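Local coordinates for protein subtilase cytotoxin subunit A (PDB 2IY9) that cleaves the endoplasmic reticulum chaperone BiP of host cells as the subtilisin-like serine protease subunit of an AB5 toxin, bringing on stress and cell death, at residues 128-133 against 175-180; 202-207 against 215-220. All coordinates share one frame; numbering follows the deposited sequence.

Contact 1 (128-133 against 175-180); sequences RAIESI and RLIVAA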
ATOM      1  N   ARG A 128      -3.762  10.132 -13.509  1.00 25.63           N
ATOM      2  CA  ARG A 128      -3.025   9.845 -14.743  1.00 26.03           C
ATOM      3  C   ARG A 128      -2.120   8.618 -14.594  1.00 25.46           C
ATOM      4  O   ARG A 128      -2.013   7.798 -15.512  1.00 24.61           O
ATOM      5  CB  ARG A 128      -2.202  11.051 -15.201  1.00 26.84           C
ATOM      6  CG  ARG A 128      -3.012  12.320 -15.467  1.00 29.83           C
ATOM      7  CD  ARG A 128      -4.131  12.131 -16.487  1.00 34.44           C
ATOM      8  NE  ARG A 128      -5.081  13.238 -16.363  1.00 40.44           N
ATOM      9  CZ  ARG A 128      -6.295  13.157 -15.826  1.00 41.94           C
ATOM     10  NH1 ARG A 128      -6.777  12.001 -15.383  1.00 42.76           N
ATOM     11  NH2 ARG A 128      -7.048  14.244 -15.759  1.00 45.08           N
ATOM     12  N   ALA A 129      -1.481   8.504 -13.432  1.00 25.42           N
ATOM     13  CA  ALA A 129      -0.615   7.365 -13.116  1.00 25.13           C
ATOM     14  C   ALA A 129      -1.376   6.060 -13.220  1.00 25.16           C
ATOM     15  O   ALA A 129      -0.880   5.102 -13.818  1.00 25.21           O
ATOM     16  CB  ALA A 129      -0.016   7.523 -11.727  1.00 25.33           C
ATOM     17  N   ILE A 130      -2.588   6.040 -12.654  1.00 24.54           N
ATOM     18  CA  ILE A 130      -3.418   4.842 -12.623  1.00 24.43           C
ATOM     19  C   ILE A 130      -4.008   4.534 -14.005  1.00 24.67           C
ATOM     20  O   ILE A 130      -3.978   3.390 -14.450  1.00 23.75           O
ATOM     21  CB  ILE A 130      -4.538   4.932 -11.553  1.00 24.46           C
ATOM     22  CG1 ILE A 130      -3.941   4.954 -10.140  1.00 23.84           C
ATOM     23  CG2 ILE A 130      -5.481   3.731 -11.666  1.00 25.09           C
ATOM     24  CD1 ILE A 130      -4.939   5.421  -9.059  1.00 24.60           C
ATOM     25  N   GLU A 131      -4.523   5.561 -14.685  1.00 25.21           N
ATOM     26  CA  GLU A 131      -5.006   5.408 -16.068  1.00 26.21           C
ATOM     27  C   GLU A 131      -3.943   4.782 -16.967  1.00 25.78           C
ATOM     28  O   GLU A 131      -4.265   4.020 -17.880  1.00 25.97           O
ATOM     29  CB  GLU A 131      -5.418   6.754 -16.674  1.00 25.84           C
ATOM     30  CG  GLU A 131      -6.692   7.367 -16.113  1.00 27.50           C
ATOM     31  CD  GLU A 131      -6.895   8.812 -16.578  1.00 28.82           C
ATOM     32  OE1 GLU A 131      -5.966   9.399 -17.180  1.00 31.98           O
ATOM     33  OE2 GLU A 131      -7.982   9.367 -16.338  1.00 34.16           O
ATOM     34  N   SER A 132      -2.685   5.132 -16.722  1.00 25.57           N
ATOM     35  CA  SER A 132      -1.561   4.610 -17.507  1.00 25.91           C
ATOM     36  C   SER A 132      -1.391   3.100 -17.318  1.00 26.18           C
ATOM     37  O   SER A 132      -1.177   2.357 -18.291  1.00 26.64           O
ATOM     38  CB  SER A 132      -0.270   5.376 -17.181  1.00 25.45           C
ATOM     39  OG  SER A 132       0.848   4.765 -17.800  1.00 26.02           O
ATOM     40  N   ILE A 133      -1.527   2.633 -16.079  1.00 26.10           N
ATOM     41  CA  ILE A 133      -1.561   1.190 -15.818  1.00 25.76           C
ATOM     42  C   ILE A 133      -2.742   0.536 -16.534  1.00 26.41           C
ATOM     43  O   ILE A 133      -2.593  -0.487 -17.222  1.00 26.36           O
ATOM     44  CB  ILE A 133      -1.678   0.868 -14.313  1.00 25.32           C
ATOM     45  CG1 ILE A 133      -0.512   1.478 -13.533  1.00 25.29           C
ATOM     46  CG2 ILE A 133      -1.726  -0.665 -14.103  1.00 24.71           C
ATOM     47  CD1 ILE A 133      -0.693   1.476 -12.007  1.00 25.38           C
ATOM     48  N   ARG A 175      -7.135  -5.511 -10.800  1.00 24.90           N
ATOM     49  CA  ARG A 175      -6.087  -4.839 -10.015  1.00 24.22           C
ATOM     50  C   ARG A 175      -6.613  -4.317  -8.685  1.00 23.67           C
ATOM     51  O   ARG A 175      -7.817  -4.076  -8.533  1.00 23.36           O
ATOM     52  CB  ARG A 175      -5.461  -3.689 -10.810  1.00 23.90           C
ATOM     53  CG  ARG A 175      -4.961  -4.100 -12.185  1.00 24.46           C
ATOM     54  CD  ARG A 175      -4.253  -2.950 -12.915  1.00 24.48           C
ATOM     55  NE  ARG A 175      -4.021  -3.309 -14.310  1.00 25.40           N
ATOM     56  CZ  ARG A 175      -2.985  -4.026 -14.741  1.00 27.03           C
ATOM     57  NH1 ARG A 175      -2.057  -4.449 -13.895  1.00 26.45           N
ATOM     58  NH2 ARG A 175      -2.869  -4.300 -16.034  1.00 28.84           N
ATOM     59  N   LEU A 176      -5.690  -4.143  -7.736  1.00 22.96           N
ATOM     60  CA  LEU A 176      -6.003  -3.629  -6.421  1.00 22.19           C
ATOM     61  C   LEU A 176      -5.205  -2.387  -6.104  1.00 21.91           C
ATOM     62  O   LEU A 176      -4.028  -2.293  -6.449  1.00 21.87           O
ATOM     63  CB  LEU A 176      -5.713  -4.668  -5.341  1.00 22.67           C
ATOM     64  CG  LEU A 176      -6.673  -5.854  -5.317  1.00 23.89           C
ATOM     65  CD1 LEU A 176      -6.115  -6.894  -4.384  1.00 23.26           C
ATOM     66  CD2 LEU A 176      -8.115  -5.406  -4.936  1.00 24.01           C
ATOM     67  N   ILE A 177      -5.853  -1.448  -5.425  1.00 21.00           N
ATOM     68  CA  ILE A 177      -5.167  -0.253  -4.941  1.00 21.25           C
ATOM     69  C   ILE A 177      -5.087  -0.326  -3.430  1.00 20.82           C
ATOM     70  O   ILE A 177      -6.110  -0.442  -2.738  1.00 21.39           O
ATOM     71  CB  ILE A 177      -5.862   1.036  -5.376  1.00 21.04           C
ATOM     72  CG1 ILE A 177      -5.727   1.201  -6.897  1.00 22.82           C
ATOM     73  CG2 ILE A 177      -5.262   2.242  -4.661  1.00 22.79           C
ATOM     74  CD1 ILE A 177      -6.390   2.437  -7.417  1.00 24.86           C
ATOM     75  N   VAL A 178      -3.860  -0.297  -2.935  1.00 20.84           N
ATOM     76  CA  VAL A 178      -3.611  -0.294  -1.507  1.00 20.78           C
ATOM     77  C   VAL A 178      -3.319   1.157  -1.130  1.00 21.28           C
ATOM     78  O   VAL A 178      -2.324   1.739  -1.578  1.00 20.95           O
ATOM     79  CB  VAL A 178      -2.456  -1.243  -1.138  1.00 21.58           C
ATOM     80  CG1 VAL A 178      -2.374  -1.421   0.387  1.00 20.91           C
ATOM     81  CG2 VAL A 178      -2.661  -2.603  -1.817  1.00 19.06           C
ATOM     82  N   ALA A 179      -4.226   1.733  -0.338  1.00 21.05           N
ATOM     83  CA  ALA A 179      -4.258   3.176  -0.081  1.00 20.91           C
ATOM     84  C   ALA A 179      -4.193   3.523   1.404  1.00 21.22           C
ATOM     85  O   ALA A 179      -5.003   3.043   2.191  1.00 20.98           O
ATOM     86  CB  ALA A 179      -5.506   3.770  -0.691  1.00 21.20           C
ATOM     87  N   ALA A 180      -3.226   4.369   1.776  1.00 21.35           N
ATOM     88  CA  ALA A 180      -3.095   4.862   3.154  1.00 21.42           C
ATOM     89  C   ALA A 180      -4.289   5.751   3.491  1.00 21.30           C
ATOM     90  O   ALA A 180      -4.721   6.544   2.645  1.00 21.43           O
ATOM     91  CB  ALA A 180      -1.791   5.658   3.303  1.00 20.84           C
TER
HETATM   92  O   HOH W   1      -4.032  -3.029 -18.212  1.00 29.69           O
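Ile133 lays its CG2 methyl over one face of the Arg175 guanidinium, 3.4 Å above the plane and offset toward the rim. The methyl spans the outer arm, from CD through NE to CZ: Ile133 CG2 lies 3.5 Å from Arg175 NE and 3.6 Å from Arg175 CD, so it meets the junction of aliphatic chain and flat group. That branch is the one anti to its own backbone N (chi1 -58°), which leaves CG1 beside the N. One turn earlier in the helix, Ile130 and Ile177 meet tip to tip through their delta methyls, CD1 to CD1 at 3.7 Å. This second touch is narrow, a single atom pair, and the two segments bury 155 Å² in all. On the Ile133-Arg175 side, beside the methyl packing, the contact becomes polar and wetter. No direct hydrogen bond crosses it; instead a water accepts from Arg175 NH2 at 2.8 Å and lies 3.1 Å from Ile133 O. Arg175 NH1 is also bonded to Glu143 O, so the methyl over its face, the water and this carbonyl would together restrict how the group can rotate. The isoleucine layer joins helix 125-134 to the parallel sheet: both Ile130 and Ile177 pack on Ile149 of strand 147-149, the strand next to 176-180, while helix 160-172 closes over them, with Trp162 and Leu165 on Ile130 and with Leu166 and Met169 on Ile177.

Contact 2 (202-207 against 215-220); sequences YHPVSS and VIRVAA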
ATOM      1  N   TYR A 202     -12.628   6.968  -1.249  1.00 23.80           N
ATOM      2  CA  TYR A 202     -13.619   6.280  -2.058  1.00 23.95           C
ATOM      3  C   TYR A 202     -14.568   5.554  -1.112  1.00 24.30           C
ATOM      4  O   TYR A 202     -14.135   4.779  -0.243  1.00 23.45           O
ATOM      5  CB  TYR A 202     -12.948   5.308  -3.037  1.00 23.73           C
ATOM      6  CG  TYR A 202     -13.898   4.579  -3.975  1.00 24.49           C
ATOM      7  CD1 TYR A 202     -14.836   5.280  -4.745  1.00 24.77           C
ATOM      8  CD2 TYR A 202     -13.835   3.192  -4.114  1.00 23.26           C
ATOM      9  CE1 TYR A 202     -15.704   4.606  -5.615  1.00 25.35           C
ATOM     10  CE2 TYR A 202     -14.694   2.510  -4.977  1.00 23.65           C
ATOM     11  CZ  TYR A 202     -15.627   3.230  -5.721  1.00 24.30           C
ATOM     12  OH  TYR A 202     -16.473   2.564  -6.572  1.00 24.30           O
ATOM     13  N   HIS A 203     -15.859   5.844  -1.259  1.00 24.84           N
ATOM     14  CA  HIS A 203     -16.864   5.387  -0.289  1.00 25.90           C
ATOM     15  C   HIS A 203     -18.132   4.908  -0.990  1.00 26.10           C
ATOM     16  O   HIS A 203     -19.202   5.507  -0.828  1.00 26.73           O
ATOM     17  CB  HIS A 203     -17.181   6.519   0.690  1.00 25.78           C
ATOM     18  CG  HIS A 203     -17.786   6.061   1.982  1.00 26.62           C
ATOM     19  ND1 HIS A 203     -17.100   5.294   2.897  1.00 25.59           N
ATOM     20  CD2 HIS A 203     -19.000   6.303   2.531  1.00 26.58           C
ATOM     21  CE1 HIS A 203     -17.872   5.060   3.943  1.00 26.52           C
ATOM     22  NE2 HIS A 203     -19.031   5.663   3.747  1.00 26.83           N
ATOM     23  N   PRO A 204     -18.026   3.802  -1.745  1.00 26.87           N
ATOM     24  CA  PRO A 204     -19.157   3.365  -2.568  1.00 26.67           C
ATOM     25  C   PRO A 204     -20.370   3.021  -1.711  1.00 27.21           C
ATOM     26  O   PRO A 204     -20.225   2.485  -0.600  1.00 26.58           O
ATOM     27  CB  PRO A 204     -18.625   2.112  -3.273  1.00 26.67           C
ATOM     28  CG  PRO A 204     -17.447   1.672  -2.480  1.00 26.16           C
ATOM     29  CD  PRO A 204     -16.868   2.893  -1.860  1.00 26.42           C
ATOM     30  N   VAL A 205     -21.560   3.326  -2.213  1.00 27.03           N
ATOM     31  CA  VAL A 205     -22.767   3.019  -1.441  1.00 27.48           C
ATOM     32  C   VAL A 205     -23.665   1.949  -2.059  1.00 26.58           C
ATOM     33  O   VAL A 205     -24.465   1.343  -1.353  1.00 26.70           O
ATOM     34  CB  VAL A 205     -23.589   4.282  -1.109  1.00 28.18           C
ATOM     35  CG1 VAL A 205     -22.881   5.090  -0.008  1.00 29.57           C
ATOM     36  CG2 VAL A 205     -23.816   5.124  -2.358  1.00 28.63           C
ATOM     37  N   SER A 206     -23.543   1.719  -3.368  1.00 25.94           N
ATOM     38  CA  SER A 206     -24.301   0.640  -3.993  1.00 24.93           C
ATOM     39  C   SER A 206     -23.723  -0.727  -3.637  1.00 24.69           C
ATOM     40  O   SER A 206     -22.510  -0.875  -3.441  1.00 25.04           O
ATOM     41  CB  SER A 206     -24.418   0.821  -5.517  1.00 25.06           C
ATOM     42  OG  SER A 206     -23.226   0.434  -6.181  1.00 23.25           O
ATOM     43  N   SER A 207     -24.595  -1.726  -3.553  1.00 24.32           N
ATOM     44  CA  SER A 207     -24.176  -3.101  -3.289  1.00 24.08           C
ATOM     45  C   SER A 207     -23.097  -3.584  -4.271  1.00 23.76           C
ATOM     46  O   SER A 207     -22.098  -4.196  -3.863  1.00 22.83           O
ATOM     47  CB  SER A 207     -25.378  -4.042  -3.317  1.00 24.46           C
ATOM     48  OG  SER A 207     -24.960  -5.360  -3.034  1.00 25.93           O
ATOM     49  N   VAL A 215     -10.205  -0.876  -3.839  1.00 21.87           N
ATOM     50  CA  VAL A 215      -9.364  -0.163  -2.865  1.00 21.50           C
ATOM     51  C   VAL A 215      -9.305  -0.932  -1.529  1.00 21.56           C
ATOM     52  O   VAL A 215     -10.327  -1.376  -1.023  1.00 20.46           O
ATOM     53  CB  VAL A 215      -9.879   1.282  -2.624  1.00 22.20           C
ATOM     54  CG1 VAL A 215      -8.965   2.059  -1.639  1.00 21.32           C
ATOM     55  CG2 VAL A 215      -9.995   2.056  -3.952  1.00 23.34           C
ATOM     56  N   ILE A 216      -8.098  -1.061  -0.976  1.00 21.26           N
ATOM     57  CA  ILE A 216      -7.876  -1.588   0.365  1.00 21.51           C
ATOM     58  C   ILE A 216      -7.265  -0.460   1.196  1.00 21.31           C
ATOM     59  O   ILE A 216      -6.154  -0.001   0.915  1.00 21.34           O
ATOM     60  CB  ILE A 216      -6.955  -2.837   0.354  1.00 21.62           C
ATOM     61  CG1 ILE A 216      -7.624  -3.978  -0.425  1.00 22.62           C
ATOM     62  CG2 ILE A 216      -6.654  -3.300   1.786  1.00 21.00           C
ATOM     63  CD1 ILE A 216      -6.687  -5.148  -0.715  1.00 22.32           C
ATOM     64  N   ARG A 217      -8.030   0.008   2.177  1.00 21.26           N
ATOM     65  CA  ARG A 217      -7.703   1.213   2.955  1.00 21.19           C
ATOM     66  C   ARG A 217      -7.000   0.787   4.230  1.00 20.97           C
ATOM     67  O   ARG A 217      -7.544   0.014   5.006  1.00 21.34           O
ATOM     68  CB  ARG A 217      -8.984   1.987   3.315  1.00 20.80           C
ATOM     69  CG  ARG A 217      -9.787   2.457   2.103  1.00 21.19           C
ATOM     70  CD  ARG A 217     -11.294   2.583   2.404  1.00 22.32           C
ATOM     71  NE  ARG A 217     -12.014   2.848   1.156  1.00 23.12           N
ATOM     72  CZ  ARG A 217     -12.454   1.900   0.339  1.00 24.03           C
ATOM     73  NH1 ARG A 217     -12.293   0.615   0.661  1.00 22.94           N
ATOM     74  NH2 ARG A 217     -13.077   2.228  -0.787  1.00 22.97           N
ATOM     75  N   VAL A 218      -5.793   1.303   4.437  1.00 21.09           N
ATOM     76  CA  VAL A 218      -4.903   0.792   5.471  1.00 20.68           C
ATOM     77  C   VAL A 218      -4.642   1.828   6.582  1.00 20.61           C
ATOM     78  O   VAL A 218      -4.242   2.961   6.302  1.00 20.57           O
ATOM     79  CB  VAL A 218      -3.558   0.303   4.848  1.00 21.10           C
ATOM     80  CG1 VAL A 218      -2.589  -0.196   5.940  1.00 20.68           C
ATOM     81  CG2 VAL A 218      -3.798  -0.811   3.797  1.00 20.22           C
ATOM     82  N   ALA A 219      -4.880   1.423   7.830  1.00 20.65           N
ATOM     83  CA  ALA A 219      -4.494   2.201   9.024  1.00 21.03           C
ATOM     84  C   ALA A 219      -3.220   1.646   9.679  1.00 21.78           C
ATOM     85  O   ALA A 219      -2.836   0.500   9.426  1.00 21.95           O
ATOM     86  CB  ALA A 219      -5.632   2.212  10.035  1.00 20.64           C
ATOM     87  N   ALA A 220      -2.605   2.442  10.563  1.00 21.95           N
ATOM     88  CA  ALA A 220      -1.282   2.120  11.132  1.00 22.49           C
ATOM     89  C   ALA A 220      -1.353   1.734  12.609  1.00 23.12           C
ATOM     90  O   ALA A 220      -1.989   2.427  13.416  1.00 23.19           O
ATOM     91  CB  ALA A 220      -0.342   3.291  10.955  1.00 22.24           C
TER
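Arg217 reaches from the strand to the backbone carbonyl of Tyr202, and its side chain is extended from CG to NE. CB starts toward the loop, and CG is anti to the carbonyl carbon. CG and CD extend the chain and place the guanidinium at the loop, where NE makes a weak bond to Tyr202 O at 3.2 Å and a hydrogen bond to Ala200 O. CZ is 3.4 Å from Tyr202 O, and one guanidinium face has Val215 CB 3.7 Å above it, near the rim. At the tip, NH2 gives the stronger bond to Tyr202 O, 2.8 Å long but bent, with an N-H...O angle of 138°. The donor stands above the carbonyl plane, 52° out of it. The same NH2 is 3.5 Å from Tyr202 CD2, and the ring and guanidinium planes are only 20° apart. Pro204 CD sits over the centre of the tyrosine ring, while Val215 CG2 reaches Tyr202 CD2 at 4.0 Å. Salt bridges from NH1 to Asp248 and from NH2 to Asp213 would balance the buried charge and probably stabilise its protonated form. An arginine thus ties the loop that follows strand 176-180 to strand 215-221, with the short helix 207-211 between them along the chain. The arrangement anchors a loop to the sixth strand in order of the subtilase fold's parallel sheet, at a distance from the annotated catalytic residues.

Contacts 1 and 2 follow one another along the chain and share the seven-stranded parallel sheet, in which strands 176-180 and 215-221 are neighbours. Their centres are 14 Å apart. The strands join directly. A probable backbone hydrogen bond runs from Ile216 N to Ile177 O at 2.7 Å. A second probable one runs from Ala179 N to Ile216 O at 2.9 Å. Beside them, Val178 CG1 packs on Val218 CG2 at 3.7 Å. Helix 160-172 touches both, with Leu166 meeting Ile177 in contact 1 and Tyr202 and Val215 in contact 2. Contact 1 lies nearer the charge relay system, with the Ile130 side chain about 11 Å from that of Asp52.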